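Local coordinates for acyl-[acyl-carrier-protein]--UDP-N-acetylglucosamine O-acyltransferase (PDB 4E6U) that catalyses transfer of an acyl chain from acyl carrier protein to UDP-N-acetylglucosamine, an early step in lipopolysaccharide synthesis, at residues R95-H101 and L119-I125. Numbering follows the deposited sequence. Where two conformers were deposited one is given.
Sequences REHCSLH and LMVNTHI
Successive coils of a parallel beta-helix stack here, each rounding a corner (type II turns R95-C98 and M120-T123) into a short strand. H97 and N122, third in their turns, adopt the left-handed phi/psi required there (71/9, 59/41). Parallel pairing sets S99 beside H124 and L100 beside I125 (CA-CA 4.8 Å). Main-chain hydrogen bonds R95 N-L119 O (2.9 Å) and N122 N-E96 O (3.0 Å) tie the turns together; S99 N-T123 O (2.9 Å), I125 N-S99 O (2.9 Å) and H101 N-I125 O (3.0 Å) alternate between strands, as in a parallel sheet. Inside, C98 SG lies 4.0 Å from L119 CB, L100 CG 4.1 Å from I125 CB. On the other face, S99 OG (chi1 p) hydrogen-bonds H124 ND1 (chi1 t) at 2.8 Å, and the H124 edge meets the H101 face (centroids 5.0 Å, planes 83°). R95 NH2 salt-bridges E96 OE1 (2.9 Å) and hydrogen-bonds V73 O of a second subunit, whose S69 OG and H101 NE2 hydrogen-bond E96 OE2. Such stacking typifies the left-handed parallel beta-helix of trimeric hexapeptide-repeat acyltransferases.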
loop_
_atom_site.group_PDB
_atom_site.type_symbol
_atom_site.label_atom_id
_atom_site.label_comp_id
_atom_site.label_asym_id
_atom_site.label_seq_id
_atom_site.Cartn_x
_atom_site.Cartn_y
_atom_site.Cartn_z
ATOM N N ARG A 95 -11.998 5.862 -5.367
ATOM C CA ARG A 95 -12.232 4.441 -5.174
ATOM C C ARG A 95 -12.047 3.993 -3.718
ATOM O O ARG A 95 -11.727 4.781 -2.808
ATOM C CB ARG A 95 -11.320 3.661 -6.116
ATOM C CG ARG A 95 -11.629 3.919 -7.612
ATOM C CD ARG A 95 -13.117 3.664 -7.953
ATOM N NE ARG A 95 -13.467 2.303 -7.566
ATOM C CZ ARG A 95 -13.848 1.323 -8.380
ATOM N NH1 ARG A 95 -14.040 1.534 -9.683
ATOM N NH2 ARG A 95 -14.072 0.118 -7.866
ATOM N N GLU A 96 -12.286 2.705 -3.498
ATOM C CA GLU A 96 -12.234 2.155 -2.144
ATOM C C GLU A 96 -10.945 2.468 -1.428
ATOM O O GLU A 96 -9.869 2.470 -2.039
ATOM C CB GLU A 96 -12.419 0.636 -2.156
ATOM C CG GLU A 96 -13.694 0.149 -2.873
ATOM C CD GLU A 96 -13.434 -0.250 -4.306
ATOM O OE1 GLU A 96 -13.136 0.636 -5.147
ATOM O OE2 GLU A 96 -13.506 -1.456 -4.598
ATOM N N HIS A 97 -11.032 2.716 -0.126
ATOM C CA HIS A 97 -9.858 2.809 0.742
ATOM C C HIS A 97 -9.003 4.048 0.534
ATOM O O HIS A 97 -7.918 4.141 1.109
ATOM C CB HIS A 97 -8.978 1.534 0.670
ATOM C CG HIS A 97 -9.743 0.272 0.916
ATOM N ND1 HIS A 97 -9.853 -0.728 -0.027
ATOM C CD2 HIS A 97 -10.470 -0.133 1.984
ATOM C CE1 HIS A 97 -10.589 -1.713 0.467
ATOM N NE2 HIS A 97 -10.990 -1.370 1.675
ATOM N N CYS A 98 -9.475 5.003 -0.260
ATOM C CA CYS A 98 -8.746 6.276 -0.341
ATOM C C CYS A 98 -8.814 7.029 0.962
ATOM O O CYS A 98 -9.716 6.812 1.793
ATOM C CB CYS A 98 -9.300 7.166 -1.455
ATOM S SG CYS A 98 -8.927 6.546 -3.116
ATOM N N SER A 99 -7.848 7.920 1.162
ATOM C CA SER A 99 -7.864 8.804 2.327
ATOM C C SER A 99 -7.455 10.184 1.854
ATOM O O SER A 99 -6.404 10.340 1.220
ATOM C CB SER A 99 -6.971 8.290 3.464
ATOM O OG SER A 99 -5.673 7.969 2.995
ATOM N N LEU A 100 -8.329 11.155 2.092
ATOM C CA LEU A 100 -8.113 12.538 1.672
ATOM C C LEU A 100 -8.201 13.392 2.916
ATOM O O LEU A 100 -9.226 13.408 3.600
ATOM C CB LEU A 100 -9.149 12.987 0.633
ATOM C CG LEU A 100 -8.936 12.435 -0.770
ATOM C CD1 LEU A 100 -9.625 11.082 -0.904
ATOM C CD2 LEU A 100 -9.457 13.432 -1.810
ATOM N N HIS A 101 -7.124 14.102 3.233
ATOM C CA HIS A 101 -7.056 14.829 4.496
ATOM C C HIS A 101 -7.119 16.336 4.344
ATOM O O HIS A 101 -6.689 16.870 3.338
ATOM C CB HIS A 101 -5.813 14.429 5.282
ATOM C CG HIS A 101 -5.885 13.040 5.814
ATOM N ND1 HIS A 101 -4.794 12.388 6.346
ATOM C CD2 HIS A 101 -6.920 12.164 5.863
ATOM C CE1 HIS A 101 -5.165 11.177 6.732
ATOM N NE2 HIS A 101 -6.452 11.020 6.461
ATOM N N LEU A 119 -8.959 8.580 -8.667
ATOM C CA LEU A 119 -8.147 8.157 -7.527
ATOM C C LEU A 119 -8.449 6.690 -7.316
ATOM O O LEU A 119 -9.515 6.345 -6.800
ATOM C CB LEU A 119 -8.451 8.991 -6.277
ATOM C CG LEU A 119 -7.850 10.401 -6.199
ATOM C CD1 LEU A 119 -8.458 11.305 -7.261
ATOM C CD2 LEU A 119 -8.063 11.007 -4.824
ATOM N N MET A 120 -7.545 5.836 -7.770
ATOM C CA MET A 120 -7.751 4.395 -7.635
ATOM C C MET A 120 -7.595 3.941 -6.203
ATOM O O MET A 120 -7.266 4.722 -5.307
ATOM C CB MET A 120 -6.810 3.628 -8.553
ATOM C CG MET A 120 -7.149 3.825 -10.008
ATOM S SD MET A 120 -6.158 2.720 -11.043
ATOM C CE MET A 120 -6.197 3.567 -12.608
ATOM N N VAL A 121 -7.869 2.662 -5.978
ATOM C CA VAL A 121 -7.939 2.150 -4.606
ATOM C C VAL A 121 -6.723 2.550 -3.783
ATOM O O VAL A 121 -5.576 2.446 -4.232
ATOM C CB VAL A 121 -8.108 0.611 -4.595
ATOM C CG1 VAL A 121 -7.921 0.038 -3.223
ATOM C CG2 VAL A 121 -9.481 0.212 -5.144
ATOM N N ASN A 122 -6.974 2.986 -2.555
ATOM C CA ASN A 122 -5.928 3.366 -1.607
ATOM C C ASN A 122 -5.030 4.487 -2.108
ATOM O O ASN A 122 -3.807 4.455 -1.920
ATOM C CB ASN A 122 -5.084 2.137 -1.194
ATOM C CG ASN A 122 -4.149 2.422 0.004
ATOM O OD1 ASN A 122 -3.067 1.837 0.113
ATOM N ND2 ASN A 122 -4.550 3.328 0.885
ATOM N N THR A 123 -5.625 5.487 -2.739
ATOM C CA THR A 123 -4.900 6.756 -2.990
ATOM C C THR A 123 -4.979 7.597 -1.729
ATOM O O THR A 123 -6.061 7.790 -1.164
ATOM C CB THR A 123 -5.499 7.556 -4.163
ATOM O OG1 THR A 123 -5.422 6.770 -5.353
ATOM C CG2 THR A 123 -4.711 8.860 -4.389
ATOM N N HIS A 124 -3.835 8.097 -1.277
ATOM C CA HIS A 124 -3.768 9.029 -0.170
ATOM C C HIS A 124 -3.403 10.402 -0.658
ATOM O O HIS A 124 -2.371 10.569 -1.319
ATOM C CB HIS A 124 -2.728 8.594 0.852
ATOM C CG HIS A 124 -2.539 9.587 1.961
ATOM N ND1 HIS A 124 -3.454 9.729 2.975
ATOM C CD2 HIS A 124 -1.548 10.482 2.217
ATOM C CE1 HIS A 124 -3.038 10.665 3.815
ATOM N NE2 HIS A 124 -1.880 11.136 3.380
ATOM N N ILE A 125 -4.243 11.371 -0.338
ATOM C CA ILE A 125 -3.934 12.784 -0.575
ATOM C C ILE A 125 -3.785 13.467 0.775
ATOM O O ILE A 125 -4.756 13.650 1.510
ATOM C CB ILE A 125 -5.030 13.492 -1.414
ATOM C CG1 ILE A 125 -5.303 12.758 -2.732
ATOM C CG2 ILE A 125 -4.688 14.983 -1.628
ATOM C CD1 ILE A 125 -4.141 12.664 -3.687
HETATM O O HOH W 1 -5.535 5.817 1.584
#